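Local coordinates for PA3566 protein (Pseudomonas aeruginosa, PDB 1X7V) that is of uncharacterised function but belongs to the antibiotic biosynthesis monooxygenase family and may therefore act as an oxidoreductase, at residues 35-40 / 73-78; 46-49 / 53-56; 59-64 / 68-73; 29-34 / 41-46. One frame throughout, in Å; residues are numbered along the deposited sequence.

The four contacts belong to one small alpha-beta plait, in which helices pack on one face of a four-stranded antiparallel sheet. Contact 4 lays helix 20-36 on the edge strand 40-47. Contact 1 starts where that helix ends and reaches helix 74-80; its centre is about 9 Å from that of contact 4. Contact 3 adjoins contact 1, with centres about 8 Å apart. They share Thr73 and meet where Glu37 OE2 binds His70 ND1 at 2.6 Å. His70 also approaches Ser34 and Tyr43 of contact 4. Contact 2 is the far end of the hairpin 40-47/54-61, about 21 Å between centres from contact 1, and shares His46 with contact 4.

Contact 1: 35-40 / 73-78; sequences RAEAGC and TEHFLR
The backbones of 35-40 and 73-78 stay apart, with Glu37 CA and Thr73 CA the nearest alpha carbons at 9.3 Å, and side chains bridge the gap. Glu37 opens a type II beta turn that ends at Cys40. Its extended side chain meets the His75 ring from the opposite direction. His75 NE2 donates to Glu37 OE2 at 2.8 Å, in a bond bent to 144° at the hydrogen. OE2 lies at the ring edge, close to its plane, but NE2 stands 47° out of the carboxylate plane. OE2 also takes a hydrogen bond from His70, so two histidines share this one oxygen. The pair lies on the surface of the alpha-beta plait and joins the loop after helix 20-36 to the first turn of helix 74-80. The other oxygen, OE1, rests 3.6 Å from Thr73 CG2. With chi1 of 57°, His75 sets its ring between its own backbone N and carbonyl carbon, where one face comes over Thr73 OG1. Thr73 is the N-cap of helix 74-80; its OG1 accepts from Phe76 N at 3.3 Å and donates to His70 O. One turn apart on the helix, Arg78 NH1 and Glu74 OE1 form a salt bridge of 3.2 Å.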
# COMPACT_ATOMS: atom_id res chain seq x y z
N ARG A 35 9.61 -3.28 0.07
CA ARG A 35 10.25 -3.94 -1.07
C ARG A 35 11.31 -4.97 -0.61
O ARG A 35 11.53 -6.00 -1.28
CB ARG A 35 10.93 -2.90 -1.96
CG ARG A 35 10.00 -2.20 -2.89
CD ARG A 35 10.73 -1.04 -3.61
NE ARG A 35 9.81 -0.43 -4.55
CZ ARG A 35 10.12 0.60 -5.32
NH1 ARG A 35 11.35 1.08 -5.31
NH2 ARG A 35 9.22 1.12 -6.14
N ALA A 36 11.93 -4.72 0.56
CA ALA A 36 12.99 -5.55 1.11
C ALA A 36 12.43 -6.83 1.74
O ALA A 36 13.18 -7.79 1.96
CB ALA A 36 13.79 -4.76 2.14
N GLU A 37 11.14 -6.82 2.08
CA GLU A 37 10.57 -7.96 2.83
C GLU A 37 10.60 -9.26 2.03
O GLU A 37 10.40 -9.28 0.84
CB GLU A 37 9.13 -7.67 3.22
CG GLU A 37 8.97 -6.64 4.27
CD GLU A 37 7.49 -6.46 4.58
OE1 GLU A 37 6.88 -7.48 5.01
OE2 GLU A 37 6.95 -5.33 4.38
N ALA A 38 10.86 -10.36 2.75
CA ALA A 38 10.74 -11.70 2.19
C ALA A 38 9.40 -11.83 1.47
O ALA A 38 8.36 -11.39 1.99
CB ALA A 38 10.79 -12.72 3.29
N GLY A 39 9.42 -12.43 0.28
CA GLY A 39 8.23 -12.69 -0.48
C GLY A 39 7.62 -11.49 -1.20
O GLY A 39 6.55 -11.65 -1.80
N CYS A 40 8.23 -10.30 -1.10
CA CYS A 40 7.70 -9.12 -1.79
C CYS A 40 8.22 -9.08 -3.20
O CYS A 40 9.42 -8.85 -3.45
CB CYS A 40 8.02 -7.79 -1.05
SG CYS A 40 7.15 -6.44 -1.85
N THR A 73 4.87 -5.90 10.50
CA THR A 73 6.13 -5.18 10.49
C THR A 73 5.94 -3.86 11.18
O THR A 73 4.83 -3.34 11.23
CB THR A 73 6.70 -4.95 9.05
OG1 THR A 73 5.77 -4.18 8.28
CG2 THR A 73 6.94 -6.26 8.35
N GLU A 74 7.07 -3.33 11.63
CA GLU A 74 7.22 -2.02 12.24
C GLU A 74 6.78 -0.90 11.31
O GLU A 74 5.99 -0.08 11.70
CB GLU A 74 8.70 -1.85 12.56
CG GLU A 74 9.05 -0.71 13.47
CD GLU A 74 10.45 -0.86 14.14
OE1 GLU A 74 10.80 -0.01 15.00
OE2 GLU A 74 11.19 -1.84 13.85
N HIS A 75 7.28 -0.90 10.08
CA HIS A 75 6.90 0.11 9.08
C HIS A 75 5.42 0.11 8.79
O HIS A 75 4.78 1.19 8.75
CB HIS A 75 7.77 0.04 7.79
CG HIS A 75 7.76 -1.28 7.08
ND1 HIS A 75 8.51 -2.35 7.50
CD2 HIS A 75 7.12 -1.67 5.95
CE1 HIS A 75 8.29 -3.38 6.68
NE2 HIS A 75 7.45 -2.99 5.74
N PHE A 76 4.83 -1.06 8.62
CA PHE A 76 3.44 -1.13 8.33
C PHE A 76 2.59 -0.61 9.50
O PHE A 76 1.60 0.12 9.32
CB PHE A 76 3.03 -2.56 8.03
CG PHE A 76 1.56 -2.69 7.72
CD1 PHE A 76 1.10 -2.49 6.44
CD2 PHE A 76 0.65 -2.97 8.75
CE1 PHE A 76 -0.27 -2.61 6.13
CE2 PHE A 76 -0.73 -3.06 8.46
CZ PHE A 76 -1.18 -2.87 7.16
N LEU A 77 2.96 -1.01 10.71
CA LEU A 77 2.20 -0.55 11.88
C LEU A 77 2.41 0.93 12.17
O LEU A 77 1.49 1.59 12.64
CB LEU A 77 2.49 -1.40 13.10
CG LEU A 77 1.98 -2.83 12.99
CD1 LEU A 77 2.43 -3.63 14.19
CD2 LEU A 77 0.45 -2.95 12.81
N ARG A 78 3.59 1.47 11.86
CA ARG A 78 3.80 2.93 11.96
C ARG A 78 2.88 3.76 11.04
O ARG A 78 2.48 4.89 11.40
CB ARG A 78 5.25 3.31 11.71
CG ARG A 78 6.16 3.08 12.91
CD ARG A 78 7.51 3.75 12.71
NE ARG A 78 8.19 3.20 11.53
CZ ARG A 78 9.26 2.40 11.56
NH1 ARG A 78 9.86 2.06 12.71
NH2 ARG A 78 9.76 1.95 10.42

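Contact 2: 46-49 / 53-56; sequences HQDR and HLFY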
# COMPACT_ATOMS: atom_id res chain seq x y z
N HIS A 46 1.92 5.02 -6.44
CA HIS A 46 1.53 5.84 -7.61
C HIS A 46 0.54 6.92 -7.13
O HIS A 46 -0.18 6.73 -6.15
CB HIS A 46 0.77 5.03 -8.67
CG HIS A 46 1.44 3.75 -9.07
ND1 HIS A 46 1.48 2.65 -8.23
CD2 HIS A 46 2.12 3.40 -10.19
CE1 HIS A 46 2.13 1.67 -8.84
NE2 HIS A 46 2.53 2.09 -10.02
N GLN A 47 0.47 8.02 -7.87
CA GLN A 47 -0.56 9.02 -7.62
C GLN A 47 -1.43 9.10 -8.89
O GLN A 47 -0.94 9.04 -10.03
CB GLN A 47 0.04 10.34 -7.29
CG GLN A 47 -0.93 11.36 -6.79
CD GLN A 47 -0.18 12.64 -6.44
OE1 GLN A 47 0.85 12.93 -7.07
NE2 GLN A 47 -0.65 13.37 -5.40
N ASP A 48 -2.72 9.20 -8.67
CA ASP A 48 -3.69 9.46 -9.74
C ASP A 48 -3.34 10.66 -10.63
O ASP A 48 -2.87 11.68 -10.15
CB ASP A 48 -5.03 9.73 -9.11
CG ASP A 48 -6.18 9.63 -10.11
OD1 ASP A 48 -6.66 8.48 -10.32
OD2 ASP A 48 -6.64 10.65 -10.64
N ARG A 49 -3.60 10.52 -11.91
CA ARG A 49 -3.25 11.58 -12.87
C ARG A 49 -4.14 12.82 -12.72
O ARG A 49 -3.72 13.94 -13.06
CB ARG A 49 -3.35 11.00 -14.28
CG ARG A 49 -3.19 11.95 -15.40
CD ARG A 49 -3.28 11.28 -16.75
NE ARG A 49 -2.87 12.20 -17.80
CZ ARG A 49 -2.50 11.84 -19.00
NH1 ARG A 49 -2.56 10.56 -19.36
NH2 ARG A 49 -2.08 12.76 -19.87
N HIS A 53 -5.48 13.61 -4.41
CA HIS A 53 -5.85 12.87 -3.20
C HIS A 53 -5.90 11.36 -3.34
O HIS A 53 -6.07 10.68 -2.31
CB HIS A 53 -7.21 13.36 -2.74
CG HIS A 53 -7.24 14.82 -2.42
ND1 HIS A 53 -6.94 15.30 -1.17
CD2 HIS A 53 -7.48 15.89 -3.20
CE1 HIS A 53 -7.00 16.62 -1.19
NE2 HIS A 53 -7.33 17.01 -2.41
N LEU A 54 -5.72 10.85 -4.55
CA LEU A 54 -5.84 9.40 -4.84
C LEU A 54 -4.48 8.80 -5.15
O LEU A 54 -3.75 9.30 -6.01
CB LEU A 54 -6.73 9.14 -6.02
CG LEU A 54 -8.20 8.92 -5.72
CD1 LEU A 54 -8.97 9.01 -7.00
CD2 LEU A 54 -8.33 7.55 -5.03
N PHE A 55 -4.16 7.76 -4.40
CA PHE A 55 -2.90 7.01 -4.50
C PHE A 55 -3.22 5.55 -4.64
O PHE A 55 -4.29 5.10 -4.20
CB PHE A 55 -2.05 7.18 -3.25
CG PHE A 55 -1.72 8.61 -2.93
CD1 PHE A 55 -2.59 9.40 -2.21
CD2 PHE A 55 -0.59 9.17 -3.44
CE1 PHE A 55 -2.27 10.75 -1.99
CE2 PHE A 55 -0.30 10.43 -3.22
CZ PHE A 55 -1.16 11.22 -2.48
N TYR A 56 -2.28 4.83 -5.24
CA TYR A 56 -2.46 3.39 -5.53
C TYR A 56 -1.20 2.69 -5.17
O TYR A 56 -0.13 3.08 -5.67
CB TYR A 56 -2.72 3.16 -7.03
CG TYR A 56 -3.86 3.94 -7.59
CD1 TYR A 56 -3.67 5.25 -8.06
CD2 TYR A 56 -5.14 3.42 -7.64
CE1 TYR A 56 -4.73 6.01 -8.61
CE2 TYR A 56 -6.20 4.17 -8.18
CZ TYR A 56 -5.99 5.47 -8.65
OH TYR A 56 -7.02 6.23 -9.18
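Tyr56 and Asp48 form the shortest polar link here: Tyr56 OH donates to Asp48 OD1 at 2.5 Å. The hydroxyl comes to the anti side of the carboxylate, 19° out of its plane. Asp48 CG is anti to its backbone N (chi1 -164°), which turns the acid toward strand 54-61. Its second oxygen, OD2, accepts from the backbone N atoms of His50 and Asp51, so one carboxylate ties the connecting loop to the tyrosine. Next come the backbone bonds. Asp48 N donates to Leu54 O at 2.9 Å, and Tyr56 N to His46 O at 3.0 Å. Tyr56 O receives two donors from His46: a weak bond from the backbone N, and a straighter one from ring atom ND1 at 3.1 Å. ND1 meets that oxygen in the plane of its own ring but well above the carbonyl plane. This is the distal end of the beta hairpin formed by strands 40-47 and 54-61. His46 and Tyr56 are an antiparallel hydrogen-bonded pair; Gln47 and Phe55 are the non-hydrogen-bonded pair beside it. Phe55 CA makes a CA-H...O contact of 3.2 Å with His46 O. On the sheet face that carries helix 20-36, Gln47 and Phe55 lie side by side. The amide plane is only 20° from the ring plane, and Gln47 NE2 is 3.7 Å from Phe55 CZ. Ser52 O takes a hydrogen bond from that NE2. Phe55 also packs on Leu23 and Leu27 of the helix. Near the loop, Asp48 CB touches Leu54 CB at 3.6 Å.

Contact 3: 59-64 / 68-73; sequences EQWRDD and ERHQNT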
# COMPACT_ATOMS: atom_id res chain seq x y z
N GLU A 59 1.01 -4.14 -5.36
CA GLU A 59 1.84 -5.05 -4.58
C GLU A 59 1.69 -6.48 -5.14
O GLU A 59 0.60 -6.84 -5.57
CB GLU A 59 1.39 -5.06 -3.11
CG GLU A 59 1.24 -3.70 -2.45
CD GLU A 59 0.71 -3.78 -1.05
OE1 GLU A 59 0.79 -4.87 -0.42
OE2 GLU A 59 0.22 -2.73 -0.54
N GLN A 60 2.76 -7.26 -5.10
CA GLN A 60 2.70 -8.70 -5.36
C GLN A 60 3.40 -9.41 -4.21
O GLN A 60 4.51 -9.04 -3.77
CB GLN A 60 3.35 -9.06 -6.70
CG GLN A 60 2.65 -8.54 -7.94
CD GLN A 60 3.31 -9.06 -9.17
OE1 GLN A 60 3.30 -10.27 -9.42
NE2 GLN A 60 3.97 -8.17 -9.92
N TRP A 61 2.80 -10.49 -3.74
CA TRP A 61 3.32 -11.20 -2.60
C TRP A 61 3.36 -12.66 -2.99
O TRP A 61 2.45 -13.15 -3.64
CB TRP A 61 2.39 -10.98 -1.39
CG TRP A 61 2.45 -9.60 -0.85
CD1 TRP A 61 1.55 -8.60 -1.04
CD2 TRP A 61 3.49 -9.08 -0.04
NE1 TRP A 61 1.99 -7.44 -0.41
CE2 TRP A 61 3.19 -7.71 0.20
CE3 TRP A 61 4.67 -9.61 0.49
CZ2 TRP A 61 3.99 -6.91 1.01
CZ3 TRP A 61 5.49 -8.78 1.26
CH2 TRP A 61 5.14 -7.47 1.51
N ARG A 62 4.40 -13.37 -2.60
CA ARG A 62 4.54 -14.78 -2.97
C ARG A 62 3.33 -15.60 -2.51
O ARG A 62 2.86 -16.48 -3.22
CB ARG A 62 5.85 -15.34 -2.38
CG ARG A 62 6.60 -16.28 -3.25
CD ARG A 62 7.88 -16.80 -2.56
NE ARG A 62 9.17 -16.13 -2.77
CZ ARG A 62 9.85 -16.12 -3.93
NH1 ARG A 62 9.30 -16.62 -5.04
NH2 ARG A 62 11.08 -15.59 -4.00
N ASP A 63 2.83 -15.35 -1.31
CA ASP A 63 1.70 -16.09 -0.77
C ASP A 63 1.07 -15.28 0.34
O ASP A 63 1.58 -14.20 0.70
CB ASP A 63 2.14 -17.45 -0.28
CG ASP A 63 3.40 -17.42 0.62
OD1 ASP A 63 3.75 -16.38 1.21
OD2 ASP A 63 4.04 -18.49 0.75
N ASP A 64 -0.02 -15.79 0.90
CA ASP A 64 -0.71 -15.13 2.00
C ASP A 64 0.16 -14.94 3.23
O ASP A 64 0.02 -13.92 3.92
CB ASP A 64 -1.94 -15.94 2.43
CG ASP A 64 -3.12 -15.75 1.51
OD1 ASP A 64 -3.05 -14.87 0.60
OD2 ASP A 64 -4.14 -16.48 1.73
N GLU A 68 0.74 -11.60 5.29
CA GLU A 68 0.45 -11.59 6.74
C GLU A 68 1.64 -11.08 7.56
O GLU A 68 1.50 -10.21 8.40
CB GLU A 68 -0.04 -12.98 7.18
CG GLU A 68 -1.63 -13.14 7.31
CD GLU A 68 -2.56 -13.13 6.02
OE1 GLU A 68 -3.40 -14.06 5.92
OE2 GLU A 68 -2.54 -12.18 5.16
N ARG A 69 2.82 -11.55 7.23
CA ARG A 69 4.05 -11.01 7.84
C ARG A 69 4.23 -9.48 7.59
O ARG A 69 4.59 -8.71 8.48
CB ARG A 69 5.23 -11.79 7.29
CG ARG A 69 5.35 -13.22 7.73
CD ARG A 69 6.77 -13.75 7.46
NE ARG A 69 7.13 -13.65 6.05
CZ ARG A 69 6.87 -14.59 5.14
NH1 ARG A 69 6.21 -15.70 5.49
NH2 ARG A 69 7.23 -14.40 3.86
N HIS A 70 4.00 -9.02 6.38
CA HIS A 70 4.03 -7.59 6.08
C HIS A 70 3.24 -6.73 7.07
O HIS A 70 3.71 -5.68 7.53
CB HIS A 70 3.58 -7.37 4.64
CG HIS A 70 3.38 -5.94 4.25
ND1 HIS A 70 4.40 -5.01 4.21
CD2 HIS A 70 2.26 -5.28 3.84
CE1 HIS A 70 3.92 -3.85 3.79
NE2 HIS A 70 2.62 -3.99 3.58
N GLN A 71 2.08 -7.21 7.49
CA GLN A 71 1.23 -6.41 8.40
C GLN A 71 1.65 -6.41 9.86
O GLN A 71 1.11 -5.62 10.70
CB GLN A 71 -0.19 -6.87 8.30
CG GLN A 71 -0.74 -6.66 6.95
CD GLN A 71 -2.07 -7.26 6.86
OE1 GLN A 71 -3.04 -6.70 7.45
NE2 GLN A 71 -2.18 -8.41 6.16
N ASN A 72 2.60 -7.27 10.19
CA ASN A 72 3.15 -7.28 11.51
C ASN A 72 4.43 -6.50 11.61
O ASN A 72 5.00 -6.43 12.67
CB ASN A 72 3.29 -8.71 11.96
CG ASN A 72 1.93 -9.34 12.21
OD1 ASN A 72 1.51 -9.45 13.35
ND2 ASN A 72 1.19 -9.63 11.15
N THR A 73 4.87 -5.90 10.50
CA THR A 73 6.13 -5.18 10.49
C THR A 73 5.94 -3.86 11.18
O THR A 73 4.83 -3.34 11.23
CB THR A 73 6.70 -4.95 9.05
OG1 THR A 73 5.77 -4.18 8.28
CG2 THR A 73 6.94 -6.26 8.35
O HOH W 1 0.95 -1.83 2.58
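Trp61 meets His70 where strand 54-61 of the alpha-beta plait faces helix 64-71, which follows it in the chain. Trp61 CZ2 sits over one face of the imidazole, toward its rim, and is 3.4 Å from His70 CG. The two ring planes are 37° apart, so the pair is oblique. With chi1 172° His70 points its ring away from its own backbone N, and this brings a face of the imidazole against Trp61 CZ2. His70 CB joins the contact, 3.5 Å from Trp61 CH2. The indole is in turn fixed by Glu59: Trp61 NE1 donates to Glu59 OE1 at 2.8 Å, nearly straight at 175°, and OE1 accepts through its anti lone pair. A water links the same acid to the histidine. It lies 2.9 Å from His70 NE2 at the ring edge and donates a weak bond to Glu59 OE2. His70 ND1 is held by Glu37, so both ring nitrogens have partners. The helix itself closes the rest of the contact. Asp63 caps its start through Ala66 N, and Glu68 N donates to Asp64 O at 2.8 Å, a first-turn helix bond. At the other end, Asn72 ND2 folds back to donate to Glu68 O at 2.8 Å.

Contact 4: 29-34 / 41-46; sequences ALVAPS and LQYDLH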
# COMPACT_ATOMS: atom_id res chain seq x y z
N ALA A 29 7.04 6.34 2.84
CA ALA A 29 7.85 5.74 3.90
C ALA A 29 7.71 4.24 3.87
O ALA A 29 8.62 3.51 4.37
CB ALA A 29 7.41 6.23 5.26
N LEU A 30 6.58 3.78 3.35
CA LEU A 30 6.34 2.31 3.29
C LEU A 30 7.19 1.56 2.26
O LEU A 30 7.39 0.33 2.38
CB LEU A 30 4.86 2.06 3.02
CG LEU A 30 3.95 2.42 4.19
CD1 LEU A 30 2.48 2.40 3.78
CD2 LEU A 30 4.15 1.45 5.28
N VAL A 31 7.62 2.26 1.21
CA VAL A 31 8.05 1.58 0.02
C VAL A 31 9.39 0.81 0.16
O VAL A 31 9.44 -0.40 -0.15
CB VAL A 31 8.00 2.56 -1.20
CG1 VAL A 31 8.51 1.87 -2.48
CG2 VAL A 31 6.58 3.09 -1.40
N ALA A 32 10.46 1.48 0.58
CA ALA A 32 11.75 0.82 0.64
C ALA A 32 11.70 -0.36 1.62
O ALA A 32 12.15 -1.47 1.25
CB ALA A 32 12.84 1.78 1.03
N PRO A 33 11.18 -0.17 2.83
CA PRO A 33 11.21 -1.32 3.74
C PRO A 33 10.31 -2.46 3.25
O PRO A 33 10.63 -3.66 3.48
CB PRO A 33 10.75 -0.75 5.08
CG PRO A 33 10.10 0.52 4.77
CD PRO A 33 10.66 1.04 3.51
N SER A 34 9.19 -2.12 2.62
CA SER A 34 8.29 -3.18 2.12
C SER A 34 8.92 -3.97 0.98
O SER A 34 8.81 -5.20 0.92
CB SER A 34 6.94 -2.62 1.73
OG SER A 34 6.22 -2.07 2.83
N LEU A 41 7.32 -9.34 -4.14
CA LEU A 41 7.65 -9.33 -5.56
C LEU A 41 7.42 -7.99 -6.25
O LEU A 41 7.96 -7.73 -7.29
CB LEU A 41 6.86 -10.43 -6.29
CG LEU A 41 7.17 -11.80 -5.79
CD1 LEU A 41 6.36 -12.80 -6.58
CD2 LEU A 41 8.64 -12.05 -5.93
N GLN A 42 6.60 -7.14 -5.66
CA GLN A 42 6.39 -5.79 -6.20
C GLN A 42 5.81 -4.97 -5.06
O GLN A 42 4.98 -5.44 -4.32
CB GLN A 42 5.41 -5.80 -7.38
CG GLN A 42 5.15 -4.36 -7.97
CD GLN A 42 4.17 -4.35 -9.12
OE1 GLN A 42 3.51 -5.34 -9.38
NE2 GLN A 42 4.07 -3.19 -9.83
N TYR A 43 6.22 -3.71 -4.96
CA TYR A 43 5.60 -2.79 -4.01
C TYR A 43 5.88 -1.39 -4.53
O TYR A 43 6.97 -0.82 -4.31
CB TYR A 43 6.11 -2.99 -2.58
CG TYR A 43 5.23 -2.37 -1.51
CD1 TYR A 43 4.31 -3.14 -0.78
CD2 TYR A 43 5.39 -1.05 -1.16
CE1 TYR A 43 3.54 -2.59 0.22
CE2 TYR A 43 4.64 -0.47 -0.16
CZ TYR A 43 3.70 -1.24 0.52
OH TYR A 43 2.97 -0.63 1.49
N ASP A 44 4.90 -0.88 -5.28
CA ASP A 44 5.05 0.36 -6.02
C ASP A 44 3.92 1.34 -5.67
O ASP A 44 2.77 0.96 -5.66
CB ASP A 44 5.04 0.06 -7.54
CG ASP A 44 6.30 -0.68 -8.02
OD1 ASP A 44 7.43 -0.43 -7.46
OD2 ASP A 44 6.16 -1.47 -9.00
N LEU A 45 4.29 2.58 -5.38
CA LEU A 45 3.40 3.68 -5.06
C LEU A 45 3.15 4.59 -6.26
O LEU A 45 4.04 4.89 -7.01
CB LEU A 45 3.99 4.54 -3.93
CG LEU A 45 3.17 5.73 -3.46
CD1 LEU A 45 1.81 5.35 -2.95
CD2 LEU A 45 3.98 6.46 -2.35
N HIS A 46 1.92 5.02 -6.44
CA HIS A 46 1.53 5.84 -7.61
C HIS A 46 0.54 6.92 -7.13
O HIS A 46 -0.18 6.73 -6.15
CB HIS A 46 0.77 5.03 -8.67
CG HIS A 46 1.44 3.75 -9.07
ND1 HIS A 46 1.48 2.65 -8.23
CD2 HIS A 46 2.12 3.40 -10.19
CE1 HIS A 46 2.13 1.67 -8.84
NE2 HIS A 46 2.53 2.09 -10.02
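The Tyr43 ring carries Ser34 on one face. Ser34 CB stands 3.4 Å from the ring centroid and only 2° off the ring normal, a CH-pi contact over the centre. Ser34 OG lies over the same face, 3.5 Å from Tyr43 CZ. Elsewhere the Tyr43 side chain touches Met57 and Glu59 of strand 54-61, and its ring also meets the His70 ring. The phenol oxygen comes against Leu30, with Tyr43 OH 3.6 Å from Leu30 CB. A chi1 of -163° carries the Tyr43 ring off the strand, opposite its own backbone N, and in beneath the helix. Ser34 OG does not bond to the tyrosine. It donates to Leu30 O at 2.7 Å, one turn back, and Ser34 N reaches the same oxygen at 3.0 Å from the opposite face of its plane. Helix 20-36 links strand 7-15 to strand 40-47, which run parallel with strand 54-61 between them: the split beta-alpha-beta unit of the ferredoxin-like plait. The short helix and strand segments run nearly antiparallel, at 167°, with their axes 8.1 Å apart. Val31 packs farther along. Its CG1 is 3.6 Å from Tyr43 O, and its CG2 is 3.9 Å from Leu45 CB. Leu41 and Gln42 form a classic beta bulge opposite Gln60. Gln42 NE2 donates to Asp44 OD2. Arg35, at the end of the helix, donates to Tyr43 O and makes a salt bridge with Asp44 OD1.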